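Local coordinates for protein glutathione S-transferase (Gordonia bronchialis, PDB 4PTS) that probably catalyses the transfer of glutathione to other molecules, as a glutathione transferase of the omega-like group, at residues P45-L50 with V127-T132; C80-D85 with F281-Q286; W89-D94 with L102-L107; G121-A126 with V136-P141. All coordinates share one frame; numbering follows the deposited sequence.

Overall arrangement
Contacts 2, 3 and 4 lie beside the predicted glutathione site; contact 1 is in the sheet, its Leu50 side chain about 11 Å from that of Cys56, the predicted nucleophile. Contact 1 pairs two central strands of the thioredoxin-like domain, and contact 4 continues from it: Val127 is in the first, and its backbone meets Val136 and Thr137 of the second, the two centres lying about 14 Å apart. Contact 3 holds Trp89, predicted to bind glutathione, whose side chain is about 4 Å from that of Cys56. Val124 of contact 4 packs on that indole, and Pro125 is about 6 Å from Cys56, side chain to side chain. Contact 2, its centre about 13 Å from that of contact 3, ties this domain to the helix bearing Tyr288.

Contact 1: P45-L50 with V127-T132; sequences PGRYRL and VVEIAT
Arg47 and Glu129 reach each other because both chains are stretched, CG standing anti to the backbone N in each (chi1 -177°) and the atoms beyond it running on nearly straight. The guanidinium and carboxylate planes end up only 8° apart. One oxygen, Glu129 OE2, takes the whole salt bridge at the guanidinium edge, 2.8 Å from Arg47 NH2 and also bonded to Arg47 NE, though both bonds are bent and weak. Arginine suits the place twice over, since its CG also lies above the centre of the Tyr48 ring while the charged end goes on to Glu129. Tyr48 in turn lays CD1 3.9 Å from Glu129 CB, and its hydroxyl is bonded to Pro42 O. An alanine at Arg47 would probably leave Glu129, and Glu44, the partner of Arg47 NH1, without their positive mate and take away the methylene over the tyrosine ring.

The two strands form an antiparallel ladder. Arg49 and Val128 form the hydrogen-bonded pair, with Val128 N 2.8 Å from Arg49 O, and non-hydrogen-bonded pairs flank it, Tyr48 with Glu129 and Leu50 with Val127. Beyond the strand, Ile130 N bonds to Arg47 O at 2.9 Å, and Ile130 CG1 packs against Arg49 CB at 3.8 Å. Gly46 adopts a positive phi that few other residues accept readily.

Strand 48-53 lies between 126-129 and the parallel strand 76-80; Leu50 packs on Thr62 and Arg66 of helix 57-68, while on the opposite face Arg49 pairs with Asp99 and touches Ser76.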
# COMPACT_ATOMS: atom_id res chain seq x y z
N PRO B 45 -33.81 -28.60 -4.05
CA PRO B 45 -33.45 -27.82 -5.20
C PRO B 45 -34.55 -26.87 -5.61
O PRO B 45 -35.72 -27.21 -5.49
CB PRO B 45 -33.19 -28.88 -6.28
CG PRO B 45 -33.96 -30.07 -5.83
CD PRO B 45 -33.84 -30.04 -4.35
N GLY B 46 -34.16 -25.69 -6.07
CA GLY B 46 -35.09 -24.69 -6.54
C GLY B 46 -35.77 -23.91 -5.43
O GLY B 46 -36.53 -22.99 -5.70
N ARG B 47 -35.48 -24.24 -4.17
CA ARG B 47 -36.21 -23.64 -3.06
C ARG B 47 -35.53 -22.40 -2.46
O ARG B 47 -36.21 -21.45 -2.05
CB ARG B 47 -36.43 -24.67 -1.96
CG ARG B 47 -37.24 -24.12 -0.80
CD ARG B 47 -37.85 -25.22 0.02
NE ARG B 47 -38.28 -24.73 1.32
CZ ARG B 47 -38.95 -25.45 2.21
NH1 ARG B 47 -39.29 -26.72 1.95
NH2 ARG B 47 -39.29 -24.89 3.37
N TYR B 48 -34.21 -22.45 -2.38
CA TYR B 48 -33.42 -21.39 -1.76
C TYR B 48 -32.57 -20.67 -2.80
O TYR B 48 -32.36 -21.17 -3.93
CB TYR B 48 -32.54 -21.97 -0.64
CG TYR B 48 -33.33 -22.77 0.36
CD1 TYR B 48 -34.19 -22.13 1.23
CD2 TYR B 48 -33.25 -24.14 0.41
CE1 TYR B 48 -34.94 -22.84 2.15
CE2 TYR B 48 -34.00 -24.87 1.32
CZ TYR B 48 -34.85 -24.21 2.19
OH TYR B 48 -35.63 -24.92 3.11
N ARG B 49 -32.10 -19.49 -2.42
CA ARG B 49 -31.26 -18.67 -3.29
C ARG B 49 -30.18 -18.05 -2.44
O ARG B 49 -30.43 -17.48 -1.38
CB ARG B 49 -32.11 -17.61 -4.00
CG ARG B 49 -31.41 -16.30 -4.31
CD ARG B 49 -32.18 -15.49 -5.35
NE ARG B 49 -31.69 -15.88 -6.66
CZ ARG B 49 -31.27 -15.06 -7.61
NH1 ARG B 49 -31.35 -13.76 -7.48
NH2 ARG B 49 -30.79 -15.56 -8.71
N LEU B 50 -28.96 -18.18 -2.92
CA LEU B 50 -27.83 -17.64 -2.22
C LEU B 50 -27.64 -16.21 -2.66
O LEU B 50 -27.56 -15.95 -3.87
CB LEU B 50 -26.59 -18.44 -2.59
CG LEU B 50 -25.25 -17.84 -2.20
CD1 LEU B 50 -25.16 -17.62 -0.70
CD2 LEU B 50 -24.16 -18.77 -2.70
N VAL B 127 -28.75 -16.62 2.74
CA VAL B 127 -29.55 -17.56 1.97
C VAL B 127 -31.01 -17.25 2.20
O VAL B 127 -31.50 -17.23 3.33
CB VAL B 127 -29.24 -19.01 2.32
CG1 VAL B 127 -30.05 -19.91 1.41
CG2 VAL B 127 -27.76 -19.31 2.13
N VAL B 128 -31.71 -17.03 1.10
CA VAL B 128 -33.09 -16.60 1.13
C VAL B 128 -33.96 -17.72 0.59
O VAL B 128 -33.60 -18.37 -0.39
CB VAL B 128 -33.26 -15.37 0.25
CG1 VAL B 128 -34.67 -14.80 0.37
CG2 VAL B 128 -32.23 -14.33 0.64
N GLU B 129 -35.11 -17.93 1.23
CA GLU B 129 -36.11 -18.88 0.72
C GLU B 129 -36.98 -18.15 -0.28
O GLU B 129 -37.55 -17.11 0.05
CB GLU B 129 -36.97 -19.44 1.86
CG GLU B 129 -37.99 -20.49 1.41
CD GLU B 129 -38.77 -21.12 2.57
OE1 GLU B 129 -38.86 -20.48 3.64
OE2 GLU B 129 -39.29 -22.26 2.39
N ILE B 130 -37.09 -18.70 -1.49
CA ILE B 130 -37.59 -17.96 -2.64
C ILE B 130 -39.08 -17.63 -2.57
O ILE B 130 -39.50 -16.48 -2.79
CB ILE B 130 -37.26 -18.71 -3.95
CG1 ILE B 130 -35.74 -18.78 -4.13
CG2 ILE B 130 -37.92 -18.00 -5.13
CD1 ILE B 130 -35.26 -19.54 -5.36
N ALA B 131 -39.86 -18.66 -2.25
CA ALA B 131 -41.32 -18.57 -2.19
C ALA B 131 -41.80 -17.52 -1.18
O ALA B 131 -42.84 -16.89 -1.34
CB ALA B 131 -41.90 -19.93 -1.85
N THR B 132 -41.01 -17.34 -0.13
CA THR B 132 -41.42 -16.50 0.96
C THR B 132 -40.68 -15.16 0.95
O THR B 132 -41.20 -14.16 1.42
CB THR B 132 -41.27 -17.28 2.28
OG1 THR B 132 -41.78 -16.49 3.34
CG2 THR B 132 -39.83 -17.63 2.59

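Contact 2: C80-D85 with F281-Q286; sequences CGPTHD and FTQIKQ
Pro82 presses its ring against the first turns of helix 281-291 and overlaps two glutamines about one turn apart, Gln283 and Gln286. Its CB sits 3.3 Å from Gln283 O, a backbone carbonyl of the helix, while CG approaches the amide oxygen Gln286 OE1 at 3.4 Å. The ring and the Gln286 side chain lie side by side, pointing the same way, with Gln286 CB 4.1 Å from Pro82 CB. In Gln286, CG stands anti to the carbonyl carbon (chi1 -81°), and the extended chain then runs alongside the proline ring. Gln283 crosses the ring at about a right angle and offers its methylene CG, 4.2 Å from Pro82 CG. A compact ring is well matched to this surface: it sets carbon against the helix backbone and the glutamine methylenes, while Gln286 adds a polar tip that suits a partly exposed boundary.

The contact belongs to the seam between the two domains of a glutathione transferase. Residues 80-85 follow strand 76-80 of the thioredoxin-like domain, and helix 281-291 is part of the all-helical C-terminal one. Only van der Waals contacts join the two segments themselves, but Pro82 O accepts a hydrogen bond from His287 ND1 one residue beyond the second. That helix also carries Tyr288, predicted to lower the pKa of the active-site cysteine. Ile284 touches Arg240 and Val244 of helix 229-245; Lys285 touches Ala243, and its NZ bonds to Gly304 O. Thr83 adds a looser contact, its CG2 4.3 Å from Gln286 O.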
# COMPACT_ATOMS: atom_id res chain seq x y z
N CYS B 80 -24.77 -8.90 -5.34
CA CYS B 80 -24.91 -7.50 -5.08
C CYS B 80 -23.74 -6.72 -5.64
O CYS B 80 -22.61 -7.25 -5.81
CB CYS B 80 -25.04 -7.26 -3.60
SG CYS B 80 -26.43 -8.18 -2.97
N GLY B 81 -24.03 -5.46 -5.92
CA GLY B 81 -23.02 -4.52 -6.31
C GLY B 81 -22.15 -4.13 -5.13
O GLY B 81 -22.60 -4.16 -3.96
N PRO B 82 -20.91 -3.70 -5.44
CA PRO B 82 -19.89 -3.36 -4.45
C PRO B 82 -20.21 -2.13 -3.62
O PRO B 82 -19.70 -2.01 -2.52
CB PRO B 82 -18.65 -3.10 -5.31
CG PRO B 82 -19.19 -2.64 -6.63
CD PRO B 82 -20.50 -3.35 -6.81
N THR B 83 -21.04 -1.22 -4.12
CA THR B 83 -21.28 0.03 -3.41
C THR B 83 -22.69 0.12 -2.90
O THR B 83 -23.62 -0.48 -3.45
CB THR B 83 -21.09 1.24 -4.33
OG1 THR B 83 -21.78 1.00 -5.56
CG2 THR B 83 -19.63 1.44 -4.63
N HIS B 84 -22.87 0.90 -1.85
CA HIS B 84 -24.17 1.07 -1.26
C HIS B 84 -24.12 2.11 -0.16
O HIS B 84 -23.05 2.47 0.29
CB HIS B 84 -24.68 -0.28 -0.69
CG HIS B 84 -23.66 -1.06 0.10
ND1 HIS B 84 -23.39 -0.82 1.43
CD2 HIS B 84 -22.91 -2.13 -0.24
CE1 HIS B 84 -22.50 -1.68 1.87
NE2 HIS B 84 -22.19 -2.49 0.88
N ASP B 85 -25.28 2.59 0.28
CA ASP B 85 -25.32 3.57 1.39
C ASP B 85 -25.40 2.85 2.76
O ASP B 85 -25.04 1.68 2.89
CB ASP B 85 -26.44 4.62 1.16
CG ASP B 85 -27.88 4.05 1.33
OD1 ASP B 85 -28.07 3.01 2.03
OD2 ASP B 85 -28.83 4.66 0.77
N PHE B 281 -11.66 -8.51 -9.19
CA PHE B 281 -10.80 -7.54 -8.57
C PHE B 281 -11.34 -6.13 -8.70
O PHE B 281 -11.05 -5.27 -7.87
CB PHE B 281 -9.41 -7.58 -9.20
CG PHE B 281 -8.67 -8.88 -8.98
CD1 PHE B 281 -8.10 -9.16 -7.75
CD2 PHE B 281 -8.53 -9.80 -10.01
CE1 PHE B 281 -7.41 -10.34 -7.54
CE2 PHE B 281 -7.84 -10.98 -9.81
CZ PHE B 281 -7.28 -11.25 -8.57
N THR B 282 -12.11 -5.85 -9.73
CA THR B 282 -12.60 -4.50 -9.84
C THR B 282 -13.62 -4.23 -8.74
O THR B 282 -13.53 -3.22 -8.06
CB THR B 282 -13.13 -4.20 -11.24
OG1 THR B 282 -12.04 -4.31 -12.16
CG2 THR B 282 -13.70 -2.78 -11.33
N GLN B 283 -14.55 -5.15 -8.54
CA GLN B 283 -15.58 -4.97 -7.52
C GLN B 283 -15.05 -5.05 -6.09
O GLN B 283 -15.60 -4.46 -5.18
CB GLN B 283 -16.69 -5.99 -7.68
CG GLN B 283 -17.56 -5.76 -8.89
CD GLN B 283 -18.71 -6.74 -9.00
OE1 GLN B 283 -19.07 -7.12 -10.09
NE2 GLN B 283 -19.32 -7.13 -7.86
N ILE B 284 -13.97 -5.79 -5.91
CA ILE B 284 -13.33 -5.83 -4.61
C ILE B 284 -12.78 -4.47 -4.23
O ILE B 284 -13.09 -3.92 -3.17
CB ILE B 284 -12.17 -6.83 -4.64
CG1 ILE B 284 -12.74 -8.25 -4.56
CG2 ILE B 284 -11.23 -6.61 -3.46
CD1 ILE B 284 -11.79 -9.32 -5.02
N LYS B 285 -11.97 -3.91 -5.11
CA LYS B 285 -11.39 -2.61 -4.87
C LYS B 285 -12.47 -1.56 -4.72
O LYS B 285 -12.49 -0.82 -3.74
CB LYS B 285 -10.42 -2.24 -5.99
CG LYS B 285 -9.13 -3.02 -5.89
CD LYS B 285 -8.46 -3.15 -7.24
CE LYS B 285 -8.04 -1.79 -7.76
NZ LYS B 285 -7.44 -1.87 -9.11
N GLN B 286 -13.38 -1.51 -5.69
CA GLN B 286 -14.46 -0.54 -5.64
C GLN B 286 -15.15 -0.54 -4.29
O GLN B 286 -15.51 0.51 -3.79
CB GLN B 286 -15.50 -0.83 -6.71
CG GLN B 286 -15.13 -0.33 -8.09
CD GLN B 286 -16.09 -0.81 -9.16
OE1 GLN B 286 -16.85 -1.76 -8.98
NE2 GLN B 286 -16.06 -0.16 -10.30

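Contact 3: W89-D94 with L102-L107; sequences WTFDLD and LGIPRL
Phe91 points its side chain at segment 102-107 and meets it with one side of the ring, CD2 and CE2 foremost. CG stands anti to the carbonyl carbon (chi1 -70°). From the ring, CD2 comes 3.3 Å from Ile104 O. The carbonyl of Pro105 lies at the ring edge, whereas Ile104 O approaches obliquely. The Phe91 and Ile104 side chains cross obliquely, with Phe91 CE2 3.9 Å from Ile104 CG1. A flat, wide hydrophobe suits this place, because it can lie against polar backbone at its edge while its carbons meet isoleucine and leucine.

The backbones are joined in a single bridge between Thr90 and Arg106. Leu107 N bonds to Trp89 O at 3.0 Å and Phe91 N to Pro105 O. Thr90 lays CG2 3.9 Å from Arg106 CB, and its OG1 donates to Asp92 OD2 at 2.6 Å, tying the side chains together at the start of the type I turn from Phe91 to Asp94. An alanine at Phe91 would probably leave Ile104 and Leu107 without the ring and a gap over Ile51 and Cys80.

Trp89, itself predicted to bind glutathione, leads its indole away from this pairing and meets the rings of His84 and His287. The sheet backs the contact: Phe91 rests on Ile51 of strand 48-53 and Cys80 of strand 76-80, Leu107 also covers Ile51, and Ile104 packs against Asp109 and Ala110 of helix 108-114.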
# COMPACT_ATOMS: atom_id res chain seq x y z
N TRP B 89 -26.41 -3.81 1.33
CA TRP B 89 -26.28 -4.27 -0.04
C TRP B 89 -27.50 -4.05 -0.91
O TRP B 89 -28.63 -4.24 -0.46
CB TRP B 89 -25.91 -5.73 -0.04
CG TRP B 89 -24.67 -6.00 0.75
CD1 TRP B 89 -24.59 -6.37 2.05
CD2 TRP B 89 -23.35 -5.92 0.27
NE1 TRP B 89 -23.29 -6.53 2.43
CE2 TRP B 89 -22.49 -6.26 1.35
CE3 TRP B 89 -22.78 -5.60 -0.96
CZ2 TRP B 89 -21.10 -6.30 1.23
CZ3 TRP B 89 -21.40 -5.64 -1.09
CH2 TRP B 89 -20.57 -5.98 0.01
N THR B 90 -27.25 -3.63 -2.14
CA THR B 90 -28.29 -3.37 -3.12
C THR B 90 -27.94 -4.17 -4.37
O THR B 90 -26.81 -4.68 -4.51
CB THR B 90 -28.38 -1.88 -3.50
OG1 THR B 90 -27.10 -1.42 -3.95
CG2 THR B 90 -28.81 -1.05 -2.33
N PHE B 91 -28.92 -4.25 -5.27
CA PHE B 91 -28.85 -5.08 -6.47
C PHE B 91 -28.77 -4.16 -7.67
O PHE B 91 -29.57 -4.20 -8.60
CB PHE B 91 -30.09 -5.95 -6.55
CG PHE B 91 -30.13 -7.01 -5.52
CD1 PHE B 91 -29.30 -8.12 -5.64
CD2 PHE B 91 -30.98 -6.91 -4.43
CE1 PHE B 91 -29.33 -9.12 -4.69
CE2 PHE B 91 -31.02 -7.90 -3.47
CZ PHE B 91 -30.19 -9.00 -3.60
N ASP B 92 -27.74 -3.33 -7.63
CA ASP B 92 -27.61 -2.25 -8.55
C ASP B 92 -26.82 -2.65 -9.80
O ASP B 92 -26.70 -1.85 -10.71
CB ASP B 92 -26.94 -1.07 -7.81
CG ASP B 92 -25.56 -1.44 -7.19
OD1 ASP B 92 -24.50 -1.39 -7.87
OD2 ASP B 92 -25.54 -1.80 -6.00
N LEU B 93 -26.31 -3.88 -9.88
CA LEU B 93 -25.67 -4.36 -11.11
C LEU B 93 -26.69 -5.01 -12.03
O LEU B 93 -26.34 -5.49 -13.10
CB LEU B 93 -24.58 -5.39 -10.82
CG LEU B 93 -23.33 -4.86 -10.12
CD1 LEU B 93 -22.30 -5.99 -9.98
CD2 LEU B 93 -22.76 -3.65 -10.86
N ASP B 94 -27.94 -5.01 -11.61
CA ASP B 94 -28.89 -5.86 -12.26
C ASP B 94 -29.91 -5.02 -13.00
O ASP B 94 -30.24 -3.91 -12.57
CB ASP B 94 -29.52 -6.83 -11.24
CG ASP B 94 -28.51 -7.87 -10.73
OD1 ASP B 94 -27.96 -8.62 -11.56
OD2 ASP B 94 -28.28 -7.93 -9.49
N LEU B 102 -35.89 -12.52 -6.70
CA LEU B 102 -36.55 -12.01 -5.52
C LEU B 102 -37.30 -10.74 -5.83
O LEU B 102 -38.24 -10.41 -5.14
CB LEU B 102 -35.53 -11.75 -4.41
CG LEU B 102 -34.84 -13.01 -3.87
CD1 LEU B 102 -33.85 -12.61 -2.80
CD2 LEU B 102 -35.85 -14.01 -3.32
N GLY B 103 -36.87 -10.01 -6.86
CA GLY B 103 -37.53 -8.78 -7.25
C GLY B 103 -37.40 -7.62 -6.28
O GLY B 103 -38.17 -6.69 -6.34
N ILE B 104 -36.39 -7.64 -5.41
CA ILE B 104 -36.19 -6.57 -4.43
C ILE B 104 -34.98 -5.72 -4.82
O ILE B 104 -34.02 -6.22 -5.39
CB ILE B 104 -36.01 -7.12 -3.00
CG1 ILE B 104 -34.85 -8.13 -2.93
CG2 ILE B 104 -37.29 -7.80 -2.55
CD1 ILE B 104 -34.57 -8.64 -1.54
N PRO B 105 -35.02 -4.42 -4.49
CA PRO B 105 -33.93 -3.50 -4.82
C PRO B 105 -32.72 -3.57 -3.85
O PRO B 105 -31.58 -3.29 -4.26
CB PRO B 105 -34.63 -2.15 -4.74
CG PRO B 105 -35.62 -2.33 -3.63
CD PRO B 105 -36.06 -3.76 -3.67
N ARG B 106 -32.99 -3.93 -2.59
CA ARG B 106 -31.98 -4.05 -1.55
C ARG B 106 -32.25 -5.24 -0.62
O ARG B 106 -33.39 -5.56 -0.29
CB ARG B 106 -31.89 -2.76 -0.74
CG ARG B 106 -33.19 -2.26 -0.12
CD ARG B 106 -32.83 -1.10 0.83
NE ARG B 106 -33.88 -0.17 1.34
CZ ARG B 106 -34.60 -0.30 2.46
NH1 ARG B 106 -34.51 -1.38 3.24
NH2 ARG B 106 -35.47 0.65 2.79
N LEU B 107 -31.17 -5.86 -0.17
CA LEU B 107 -31.23 -7.07 0.62
C LEU B 107 -31.94 -6.85 1.95
O LEU B 107 -32.52 -7.78 2.48
CB LEU B 107 -29.81 -7.60 0.84
CG LEU B 107 -29.60 -8.88 1.62
CD1 LEU B 107 -30.25 -10.04 0.89
CD2 LEU B 107 -28.13 -9.15 1.85

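Contact 4: G121-A126 with V136-P141; sequences GITVPA and VTNDFP
Pro125 and Phe140 meet at the cis-proline loop, a hallmark of the thioredoxin fold in glutathione transferases: the peptide bond before Pro125 is cis. The proline ring rests on the foot of the phenylalanine, Pro125 CG being 3.7 Å from Phe140 CB. Phe140 CG sits in the crowded position between backbone N and carbonyl carbon (chi1 65°), and the ring goes on to stack with Trp58. The Pro125 carbonyl meets Asn138, its oxygen 3.4 Å from Asn138 CB and taking a CH contact from Asn138 CA at 3.5 Å. A matching contact links Ala126 CA and Thr137 O. Alanine fits here because the backbones come close, with its small CB 4.0 Å from Thr137 O.

Thr123 crosses Asn138 at about a right angle, but Asn138 ND2 lies 3.8 Å from Thr123 OG1, too far for a bond. The amide is held from the second shell instead, OD1 by Ile29 N and ND2 by Tyr111 OH, a tyrosine that also bonds to Thr123 O. Helix 57-68 backs the proline through Trp58, Ala59 and Thr62. Val136 and Thr137 both face Val127, a classic beta bulge, just before helix 140-149. Between bulge and helix Thr137, whose OG1 is also bonded to Ile29 O, closes an ST turn, OG1 accepting from Asp139 N at 3.3 Å.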
# COMPACT_ATOMS: atom_id res chain seq x y z
N GLY B 121 -27.00 -6.48 11.90
CA GLY B 121 -26.33 -6.18 10.64
C GLY B 121 -26.90 -6.89 9.43
O GLY B 121 -27.26 -8.07 9.49
N ILE B 122 -26.94 -6.17 8.31
CA ILE B 122 -27.50 -6.67 7.04
C ILE B 122 -26.38 -7.17 6.10
O ILE B 122 -25.87 -6.43 5.26
CB ILE B 122 -28.32 -5.57 6.34
CG1 ILE B 122 -29.33 -4.95 7.31
CG2 ILE B 122 -29.04 -6.13 5.12
CD1 ILE B 122 -30.51 -5.84 7.68
N THR B 123 -26.06 -8.45 6.20
CA THR B 123 -24.81 -8.95 5.64
C THR B 123 -25.01 -9.93 4.51
O THR B 123 -26.07 -10.52 4.34
CB THR B 123 -23.87 -9.64 6.67
OG1 THR B 123 -24.14 -11.06 6.74
CG2 THR B 123 -23.97 -8.97 8.04
N VAL B 124 -23.91 -10.12 3.78
CA VAL B 124 -23.75 -11.23 2.86
C VAL B 124 -22.58 -12.11 3.32
O VAL B 124 -21.60 -11.62 3.88
CB VAL B 124 -23.51 -10.76 1.42
CG1 VAL B 124 -24.81 -10.22 0.85
CG2 VAL B 124 -22.42 -9.70 1.37
N PRO B 125 -22.67 -13.42 3.08
CA PRO B 125 -23.71 -14.09 2.32
C PRO B 125 -24.95 -14.28 3.15
O PRO B 125 -24.88 -14.36 4.38
CB PRO B 125 -23.09 -15.45 2.02
CG PRO B 125 -22.26 -15.71 3.22
CD PRO B 125 -21.71 -14.38 3.63
N ALA B 126 -26.08 -14.34 2.46
CA ALA B 126 -27.36 -14.67 3.06
C ALA B 126 -28.03 -15.67 2.14
O ALA B 126 -27.91 -15.58 0.91
CB ALA B 126 -28.22 -13.43 3.21
N VAL B 136 -33.16 -16.91 5.53
CA VAL B 136 -33.13 -18.08 6.40
C VAL B 136 -31.95 -17.99 7.35
O VAL B 136 -32.12 -18.12 8.55
CB VAL B 136 -33.06 -19.38 5.58
CG1 VAL B 136 -33.07 -20.60 6.50
CG2 VAL B 136 -34.22 -19.44 4.60
N THR B 137 -30.77 -17.71 6.80
CA THR B 137 -29.52 -17.71 7.57
C THR B 137 -28.50 -16.74 6.96
O THR B 137 -28.54 -16.49 5.75
CB THR B 137 -28.94 -19.15 7.64
OG1 THR B 137 -27.65 -19.14 8.26
CG2 THR B 137 -28.84 -19.81 6.26
N ASN B 138 -27.62 -16.18 7.79
CA ASN B 138 -26.44 -15.45 7.29
C ASN B 138 -25.17 -15.80 8.08
O ASN B 138 -24.20 -15.03 8.11
CB ASN B 138 -26.70 -13.94 7.28
CG ASN B 138 -27.10 -13.41 8.64
OD1 ASN B 138 -27.36 -14.19 9.56
ND2 ASN B 138 -27.11 -12.08 8.79
N ASP B 139 -25.19 -16.98 8.70
CA ASP B 139 -24.10 -17.47 9.54
C ASP B 139 -23.04 -18.12 8.67
O ASP B 139 -22.96 -19.35 8.55
CB ASP B 139 -24.65 -18.49 10.54
CG ASP B 139 -23.66 -18.82 11.66
OD1 ASP B 139 -22.67 -18.04 11.81
OD2 ASP B 139 -23.91 -19.84 12.39
N PHE B 140 -22.19 -17.29 8.09
CA PHE B 140 -21.35 -17.77 7.02
C PHE B 140 -20.41 -18.93 7.39
O PHE B 140 -20.06 -19.73 6.51
CB PHE B 140 -20.57 -16.62 6.41
CG PHE B 140 -19.60 -16.00 7.33
CD1 PHE B 140 -18.30 -16.51 7.43
CD2 PHE B 140 -19.96 -14.91 8.11
CE1 PHE B 140 -17.39 -15.95 8.30
CE2 PHE B 140 -19.04 -14.33 8.98
CZ PHE B 140 -17.76 -14.85 9.08
N PRO B 141 -19.99 -19.06 8.66
CA PRO B 141 -19.15 -20.24 8.87
C PRO B 141 -19.97 -21.54 8.80
O PRO B 141 -19.56 -22.51 8.17
CB PRO B 141 -18.53 -20.01 10.25
CG PRO B 141 -18.74 -18.56 10.56
CD PRO B 141 -20.02 -18.20 9.86